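Local coordinates for mediator of RNA polymerase II transcription subunit 6 (Schizosaccharomyces pombe, PDB 4H61), which serves as a component of the Mediator complex, a coactivator that conveys information from gene-specific regulatory proteins to the basal RNA polymerase II transcription machinery, at residues 38-42 and 43-47; 47-50 and 51-54; 123-126 and 127-131. All blocks are in the same frame, centred on the assembly; numbering follows the deposited sequence.

In the fold
All three contacts are local, and they follow the chain in numerical order. Interactions 1 and 2 share helix 43-53 and Leu-47: residues 38-47 run from the preceding loop into the helix's first turn and residues 47-54 cover its last turns, with centres 11 Å apart. Interaction 3 lies on helix 115-135, its centre 26 Å from that of interaction 1 and 34 Å from that of interaction 2, across the centre of the chain from the latter; the nearest atoms of 2 and 3 remain about 17 Å apart. The antiparallel sheet relates the two helices: interaction 1 anchors to edge strand 70-79, whereas interaction 3 packs on strand 97-106, so both helices contact the same sheet, at different strands.

Interaction 1: residues 38-42 and 43-47; sequences YSHKS and NNEML
Ser-42 OG is gripped twice: it accepts from Glu-45 N at 3.2 Å (N-H...O angle 153°) and donates to Ser-39 O at 2.9 Å. Ser-42 is the N-cap of helix 43-53, and the first bond is its capping bond; the second ties the cap to the type I turn Ser-39 to Ser-42. With chi1 at 65°, OG stands between the backbone N and the carbonyl carbon, where it can face both the helix and the turn. Ser-39 O takes a further bond from Ser-42 N, and Ser-39 OG accepts from Lys-41 N, an ST turn at the same corner. The helix proper opens with Met-46 N donating to Ser-42 O at 3.3 Å.

Glu-45 reaches back from the first turn of the helix to the loop residues Tyr-38 and His-40. Its CG is anti to the backbone N and the chain then bends, which brings the carboxylate to both rings. Nearby, Asn-43 bonds to Gln-72 and Thr-69, and Asn-44 OD1 accepts from Phe-73 N, fastening this helix end beside strand 70-79. OE2 of Glu-45 lies in the plane of the His-40 ring at its edge, 3.6 Å from CD2. Tyr-38 OH donates at 2.7 Å to the anti lone pair of Glu-45 OE1, the ring and carboxylate planes standing 71° apart.

Interaction 2: residues 47-50 and 51-54; sequences LKMQ and SQFN
Gln-52 meets two side chains of the preceding turn, Lys-48 four residues back and Met-49 three back. Its amide lies alongside the aliphatic part of the lysine, both chains pointing the same way, with NE2 of Gln-52 at 3.7 Å from CG of Lys-48 and 3.9 Å from its CD, so that these two carbons pack against the amide. Met-49 instead crosses the glutamine obliquely and brings its methyl, CE, up to the amide of Gln-52, though their exact separation is doubtful. Two successive bends in the methionine, at chi2 and at chi3 (81°), fold that methyl back to the amide, while Gln-52 runs extended beyond CG.

The next shell is the backbone that sets the spacing. Four consecutive bonds join residues four apart: Ser-51 N to Leu-47 O (3.1 Å), Gln-52 N to Lys-48 O (3.1 Å), Phe-53 N to Met-49 O (2.9 Å) and Asn-54 N to Gln-50 O (3.0 Å). Their N-H...O angles are all at least 151°, within the usual range for a helix.

Further out, the lysine bends at chi3, and its NZ makes a long, weak ion pair with Glu-45 OE1. Ser-51 OG donates to Leu-56 O, so the hydroxyl ties the last turn to the chain that follows. Met-49, Gln-50, Gln-52 and Phe-53 are exposed. The arrangement is that of the C-terminal part of a surface alpha-helix with i to i+4 backbone bonds, one side of it, Leu-47 and Ser-51, packed on Leu-58 and, through Leu-47, on Leu-61 and Leu-65 of helix 61-66.

Interaction 3: residues 123-126 and 127-131; sequences RMLN and ATYCF
Thr-128 gives Met-124 O two donors, its hydroxyl OG1 at 2.9 Å and its backbone N at 3.1 Å. They reach the carbonyl from opposite faces of its plane, OG1 standing 35° out of it, so the oxygen is held from both sides. With chi1 at -60°, OG1 lies beside its own backbone N and anti to the carbonyl carbon, which turns it back along the helix to the same acceptor; the hydroxyl is thereby satisfied within one turn.

Leu-125 O accepts a nearly straight bond from Tyr-129 N (2.7 Å, 171°) and also sits over one face of the tyrosine ring, offset toward the rim. Asn-126 O receives Cys-130 N at 2.8 Å, and Arg-123 O receives Ala-127 N at 3.2 Å. This unbroken i to i+4 pattern is that of a regular alpha-helix, here the middle of helix 115-135, whose Leu-125 and Tyr-129 are directed to strand 97-106.

Those two side chains run side by side: CB of Leu-125 is 4.0 Å from CE2 of Tyr-129, and CD2 of Leu-125 is 3.9 Å from OH of Tyr-129. Substituting an alanine for Tyr-129 is likely to leave Leu-125 without the ring beside it and to open a gap next to Val-97. Leu-125 touches both Val-97 and Pro-99, the tyrosine Val-97.

Interaction 1: residues 38-42 and 43-47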
loop_
_atom_site.group_PDB
_atom_site.type_symbol
_atom_site.label_atom_id
_atom_site.label_comp_id
_atom_site.label_asym_id
_atom_site.label_seq_id
_atom_site.Cartn_x
_atom_site.Cartn_y
_atom_site.Cartn_z
ATOM N N TYR A 38 -0.701 0.246 9.685
ATOM C CA TYR A 38 -1.271 -0.948 9.083
ATOM C C TYR A 38 -2.705 -1.151 9.570
ATOM O O TYR A 38 -3.062 -0.714 10.648
ATOM C CB TYR A 38 -0.396 -2.154 9.422
ATOM C CG TYR A 38 -0.781 -3.423 8.714
ATOM C CD1 TYR A 38 -0.771 -3.496 7.323
ATOM C CD2 TYR A 38 -1.152 -4.555 9.431
ATOM C CE1 TYR A 38 -1.122 -4.660 6.668
ATOM C CE2 TYR A 38 -1.504 -5.725 8.780
ATOM C CZ TYR A 38 -1.484 -5.771 7.400
ATOM O OH TYR A 38 -1.824 -6.938 6.752
ATOM N N SER A 39 -3.528 -1.789 8.756
ATOM C CA SER A 39 -4.902 -2.081 9.136
ATOM C C SER A 39 -5.226 -3.534 8.861
ATOM O O SER A 39 -5.143 -3.996 7.719
ATOM C CB SER A 39 -5.872 -1.228 8.343
ATOM O OG SER A 39 -7.130 -1.863 8.331
ATOM N N HIS A 40 -5.611 -4.255 9.904
ATOM C CA HIS A 40 -5.857 -5.681 9.760
ATOM C C HIS A 40 -7.152 -5.992 9.001
ATOM O O HIS A 40 -7.456 -7.151 8.751
ATOM C CB HIS A 40 -5.820 -6.355 11.127
ATOM C CG HIS A 40 -4.456 -6.371 11.751
ATOM N ND1 HIS A 40 -3.936 -5.291 12.434
ATOM C CD2 HIS A 40 -3.502 -7.335 11.785
ATOM C CE1 HIS A 40 -2.723 -5.593 12.871
ATOM N NE2 HIS A 40 -2.436 -6.826 12.490
ATOM N N LYS A 41 -7.904 -4.953 8.635
ATOM C CA LYS A 41 -9.086 -5.116 7.788
ATOM C C LYS A 41 -8.686 -5.322 6.326
ATOM O O LYS A 41 -9.515 -5.661 5.491
ATOM C CB LYS A 41 -10.003 -3.885 7.876
ATOM C CG LYS A 41 -10.533 -3.558 9.268
ATOM C CD LYS A 41 -11.299 -2.230 9.258
ATOM C CE LYS A 41 -12.076 -1.998 10.558
ATOM N NZ LYS A 41 -11.206 -1.854 11.761
ATOM N N SER A 42 -7.417 -5.097 6.013
ATOM C CA SER A 42 -7.003 -4.991 4.617
ATOM C C SER A 42 -6.981 -6.323 3.888
ATOM O O SER A 42 -6.720 -7.367 4.488
ATOM C CB SER A 42 -5.617 -4.369 4.525
ATOM O OG SER A 42 -4.659 -5.233 5.112
ATOM N N ASN A 43 -7.232 -6.269 2.581
ATOM C CA ASN A 43 -7.054 -7.431 1.728
ATOM C C ASN A 43 -5.644 -8.003 1.894
ATOM O O ASN A 43 -5.442 -9.219 1.800
ATOM C CB ASN A 43 -7.307 -7.077 0.260
ATOM C CG ASN A 43 -8.733 -6.592 -0.000
ATOM O OD1 ASN A 43 -9.004 -5.962 -1.023
ATOM N ND2 ASN A 43 -9.645 -6.887 0.919
ATOM N N ASN A 44 -4.680 -7.115 2.146
ATOM C CA ASN A 44 -3.301 -7.507 2.429
ATOM C C ASN A 44 -3.222 -8.571 3.526
ATOM O O ASN A 44 -2.586 -9.621 3.362
ATOM C CB ASN A 44 -2.475 -6.282 2.840
ATOM C CG ASN A 44 -2.295 -5.279 1.698
ATOM O OD1 ASN A 44 -3.212 -4.516 1.371
ATOM N ND2 ASN A 44 -1.104 -5.264 1.101
ATOM N N GLU A 45 -3.887 -8.292 4.640
ATOM C CA GLU A 45 -3.856 -9.181 5.788
ATOM C C GLU A 45 -4.548 -10.508 5.483
ATOM O O GLU A 45 -4.091 -11.581 5.899
ATOM C CB GLU A 45 -4.509 -8.499 6.999
ATOM C CG GLU A 45 -4.592 -9.360 8.241
ATOM C CD GLU A 45 -3.240 -9.641 8.870
ATOM O OE1 GLU A 45 -2.214 -9.112 8.375
ATOM O OE2 GLU A 45 -3.208 -10.398 9.872
ATOM N N MET A 46 -5.652 -10.426 4.748
ATOM C CA MET A 46 -6.430 -11.611 4.435
ATOM C C MET A 46 -5.550 -12.557 3.640
ATOM O O MET A 46 -5.499 -13.760 3.913
ATOM C CB MET A 46 -7.685 -11.240 3.651
ATOM C CG MET A 46 -8.566 -12.432 3.283
ATOM S SD MET A 46 -8.092 -13.259 1.736
ATOM C CE MET A 46 -9.299 -14.588 1.712
ATOM N N LEU A 47 -4.838 -11.990 2.672
ATOM C CA LEU A 47 -3.898 -12.744 1.855
ATOM C C LEU A 47 -2.753 -13.324 2.679
ATOM O O LEU A 47 -2.353 -14.462 2.444
ATOM C CB LEU A 47 -3.355 -11.872 0.729
ATOM C CG LEU A 47 -4.310 -11.668 -0.453
ATOM C CD1 LEU A 47 -3.813 -10.596 -1.421
ATOM C CD2 LEU A 47 -4.508 -12.978 -1.185
#

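Interaction 2: residues 47-50 and 51-54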
loop_
_atom_site.group_PDB
_atom_site.type_symbol
_atom_site.label_atom_id
_atom_site.label_comp_id
_atom_site.label_asym_id
_atom_site.label_seq_id
_atom_site.Cartn_x
_atom_site.Cartn_y
_atom_site.Cartn_z
ATOM N N LEU A 47 -4.838 -11.990 2.672
ATOM C CA LEU A 47 -3.898 -12.744 1.855
ATOM C C LEU A 47 -2.753 -13.324 2.679
ATOM O O LEU A 47 -2.353 -14.462 2.444
ATOM C CB LEU A 47 -3.355 -11.872 0.729
ATOM C CG LEU A 47 -4.310 -11.668 -0.453
ATOM C CD1 LEU A 47 -3.813 -10.596 -1.421
ATOM C CD2 LEU A 47 -4.508 -12.978 -1.185
ATOM N N LYS A 48 -2.228 -12.555 3.639
ATOM C CA LYS A 48 -1.099 -13.037 4.435
ATOM C C LYS A 48 -1.489 -14.333 5.123
ATOM O O LYS A 48 -0.694 -15.270 5.216
ATOM C CB LYS A 48 -0.641 -12.010 5.480
ATOM C CG LYS A 48 0.567 -12.477 6.323
ATOM C CD LYS A 48 0.927 -11.525 7.475
ATOM C CE LYS A 48 0.101 -11.822 8.739
ATOM N NZ LYS A 48 0.232 -10.786 9.835
ATOM N N MET A 49 -2.735 -14.393 5.574
ATOM C CA MET A 49 -3.189 -15.525 6.365
ATOM C C MET A 49 -3.602 -16.741 5.542
ATOM O O MET A 49 -3.408 -17.870 5.986
ATOM C CB MET A 49 -4.298 -15.093 7.321
ATOM C CG MET A 49 -3.844 -14.009 8.278
ATOM S SD MET A 49 -3.037 -14.641 9.768
ATOM C CE MET A 49 -1.369 -14.967 9.215
ATOM N N GLN A 50 -4.163 -16.524 4.355
ATOM C CA GLN A 50 -4.452 -17.650 3.482
ATOM C C GLN A 50 -3.130 -18.322 3.136
ATOM O O GLN A 50 -3.036 -19.548 3.083
ATOM C CB GLN A 50 -5.187 -17.212 2.212
ATOM C CG GLN A 50 -6.663 -16.891 2.419
ATOM C CD GLN A 50 -7.497 -18.101 2.815
ATOM O OE1 GLN A 50 -7.295 -19.202 2.304
ATOM N NE2 GLN A 50 -8.445 -17.898 3.730
ATOM N N SER A 51 -2.104 -17.500 2.937
ATOM C CA SER A 51 -0.791 -17.986 2.537
ATOM C C SER A 51 -0.140 -18.827 3.632
ATOM O O SER A 51 0.361 -19.923 3.374
ATOM C CB SER A 51 0.114 -16.813 2.166
ATOM O OG SER A 51 1.361 -17.282 1.694
ATOM N N GLN A 52 -0.153 -18.309 4.854
ATOM C CA GLN A 52 0.438 -19.009 5.983
ATOM C C GLN A 52 -0.332 -20.280 6.336
ATOM O O GLN A 52 0.259 -21.341 6.557
ATOM C CB GLN A 52 0.504 -18.090 7.198
ATOM C CG GLN A 52 1.432 -16.914 7.022
ATOM C CD GLN A 52 1.648 -16.161 8.310
ATOM O OE1 GLN A 52 1.195 -16.585 9.370
ATOM N NE2 GLN A 52 2.346 -15.036 8.231
ATOM N N PHE A 53 -1.654 -20.162 6.386
ATOM C CA PHE A 53 -2.504 -21.263 6.811
ATOM C C PHE A 53 -2.496 -22.428 5.834
ATOM O O PHE A 53 -2.545 -23.585 6.250
ATOM C CB PHE A 53 -3.939 -20.783 7.023
ATOM C CG PHE A 53 -4.900 -21.882 7.387
ATOM C CD1 PHE A 53 -4.848 -22.483 8.639
ATOM C CD2 PHE A 53 -5.860 -22.310 6.484
ATOM C CE1 PHE A 53 -5.735 -23.495 8.984
ATOM C CE2 PHE A 53 -6.751 -23.318 6.823
ATOM C CZ PHE A 53 -6.687 -23.910 8.077
ATOM N N ASN A 54 -2.453 -22.120 4.540
ATOM C CA ASN A 54 -2.478 -23.153 3.508
ATOM C C ASN A 54 -1.074 -23.536 3.075
ATOM O O ASN A 54 -0.905 -24.405 2.216
ATOM C CB ASN A 54 -3.290 -22.702 2.284
ATOM C CG ASN A 54 -4.759 -22.442 2.608
ATOM O OD1 ASN A 54 -5.283 -21.362 2.332
ATOM N ND2 ASN A 54 -5.428 -23.435 3.189
#

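Interaction 3: residues 123-126 and 127-131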
loop_
_atom_site.group_PDB
_atom_site.type_symbol
_atom_site.label_atom_id
_atom_site.label_comp_id
_atom_site.label_asym_id
_atom_site.label_seq_id
_atom_site.Cartn_x
_atom_site.Cartn_y
_atom_site.Cartn_z
ATOM N N ARG A 123 -6.143 12.586 -8.307
ATOM C CA ARG A 123 -6.245 13.368 -9.531
ATOM C C ARG A 123 -5.676 12.595 -10.720
ATOM O O ARG A 123 -6.198 12.671 -11.840
ATOM C CB ARG A 123 -5.561 14.720 -9.380
ATOM C CG ARG A 123 -6.462 15.758 -8.767
ATOM C CD ARG A 123 -5.873 17.150 -8.883
ATOM N NE ARG A 123 -6.794 18.164 -8.365
ATOM C CZ ARG A 123 -6.447 19.117 -7.504
ATOM N NH1 ARG A 123 -5.196 19.191 -7.063
ATOM N NH2 ARG A 123 -7.350 19.997 -7.085
ATOM N N MET A 124 -4.614 11.841 -10.463
ATOM C CA MET A 124 -4.032 10.994 -11.486
ATOM C C MET A 124 -5.042 9.918 -11.874
ATOM O O MET A 124 -5.298 9.682 -13.060
ATOM C CB MET A 124 -2.746 10.350 -10.969
ATOM C CG MET A 124 -1.984 9.572 -12.026
ATOM S SD MET A 124 -0.689 8.567 -11.291
ATOM C CE MET A 124 -1.673 7.309 -10.494
ATOM N N LEU A 125 -5.625 9.284 -10.860
ATOM C CA LEU A 125 -6.571 8.204 -11.093
ATOM C C LEU A 125 -7.861 8.696 -11.736
ATOM O O LEU A 125 -8.357 8.075 -12.674
ATOM C CB LEU A 125 -6.848 7.423 -9.809
ATOM C CG LEU A 125 -5.658 6.561 -9.371
ATOM C CD1 LEU A 125 -5.972 5.763 -8.123
ATOM C CD2 LEU A 125 -5.226 5.635 -10.496
ATOM N N ASN A 126 -8.393 9.813 -11.246
ATOM C CA ASN A 126 -9.590 10.398 -11.842
ATOM C C ASN A 126 -9.424 10.648 -13.338
ATOM O O ASN A 126 -10.294 10.296 -14.136
ATOM C CB ASN A 126 -9.972 11.708 -11.152
ATOM C CG ASN A 126 -10.562 11.490 -9.782
ATOM O OD1 ASN A 126 -11.130 10.434 -9.496
ATOM N ND2 ASN A 126 -10.433 12.491 -8.919
ATOM N N ALA A 127 -8.303 11.257 -13.713
ATOM C CA ALA A 127 -8.050 11.556 -15.115
ATOM C C ALA A 127 -7.985 10.262 -15.917
ATOM O O ALA A 127 -8.536 10.173 -17.015
ATOM C CB ALA A 127 -6.768 12.341 -15.268
ATOM N N THR A 128 -7.316 9.260 -15.354
ATOM C CA THR A 128 -7.236 7.949 -15.982
ATOM C C THR A 128 -8.634 7.358 -16.165
ATOM O O THR A 128 -9.017 6.973 -17.268
ATOM C CB THR A 128 -6.384 6.973 -15.148
ATOM O OG1 THR A 128 -5.059 7.494 -15.012
ATOM C CG2 THR A 128 -6.313 5.612 -15.822
ATOM N N TYR A 129 -9.395 7.300 -15.080
ATOM C CA TYR A 129 -10.722 6.708 -15.121
ATOM C C TYR A 129 -11.669 7.442 -16.075
ATOM O O TYR A 129 -12.531 6.813 -16.697
ATOM C CB TYR A 129 -11.321 6.601 -13.703
ATOM C CG TYR A 129 -10.516 5.701 -12.783
ATOM C CD1 TYR A 129 -9.628 4.761 -13.307
ATOM C CD2 TYR A 129 -10.621 5.800 -11.393
ATOM C CE1 TYR A 129 -8.879 3.941 -12.483
ATOM C CE2 TYR A 129 -9.871 4.977 -10.551
ATOM C CZ TYR A 129 -9.000 4.050 -11.112
ATOM O OH TYR A 129 -8.243 3.220 -10.314
ATOM N N CYS A 130 -11.509 8.760 -16.200
ATOM C CA CYS A 130 -12.395 9.543 -17.062
ATOM C C CYS A 130 -12.145 9.140 -18.503
ATOM O O CYS A 130 -13.080 8.970 -19.289
ATOM C CB CYS A 130 -12.183 11.051 -16.883
ATOM S SG CYS A 130 -12.891 11.744 -15.374
ATOM N N PHE A 131 -10.866 8.967 -18.819
ATOM C CA PHE A 131 -10.414 8.494 -20.118
ATOM C C PHE A 131 -10.988 7.121 -20.474
ATOM O O PHE A 131 -11.560 6.937 -21.551
ATOM C CB PHE A 131 -8.893 8.429 -20.118
ATOM C CG PHE A 131 -8.305 8.103 -21.446
ATOM C CD1 PHE A 131 -7.494 6.992 -21.605
ATOM C CD2 PHE A 131 -8.563 8.906 -22.545
ATOM C CE1 PHE A 131 -6.944 6.694 -22.837
ATOM C CE2 PHE A 131 -8.019 8.612 -23.776
ATOM C CZ PHE A 131 -7.206 7.504 -23.922
#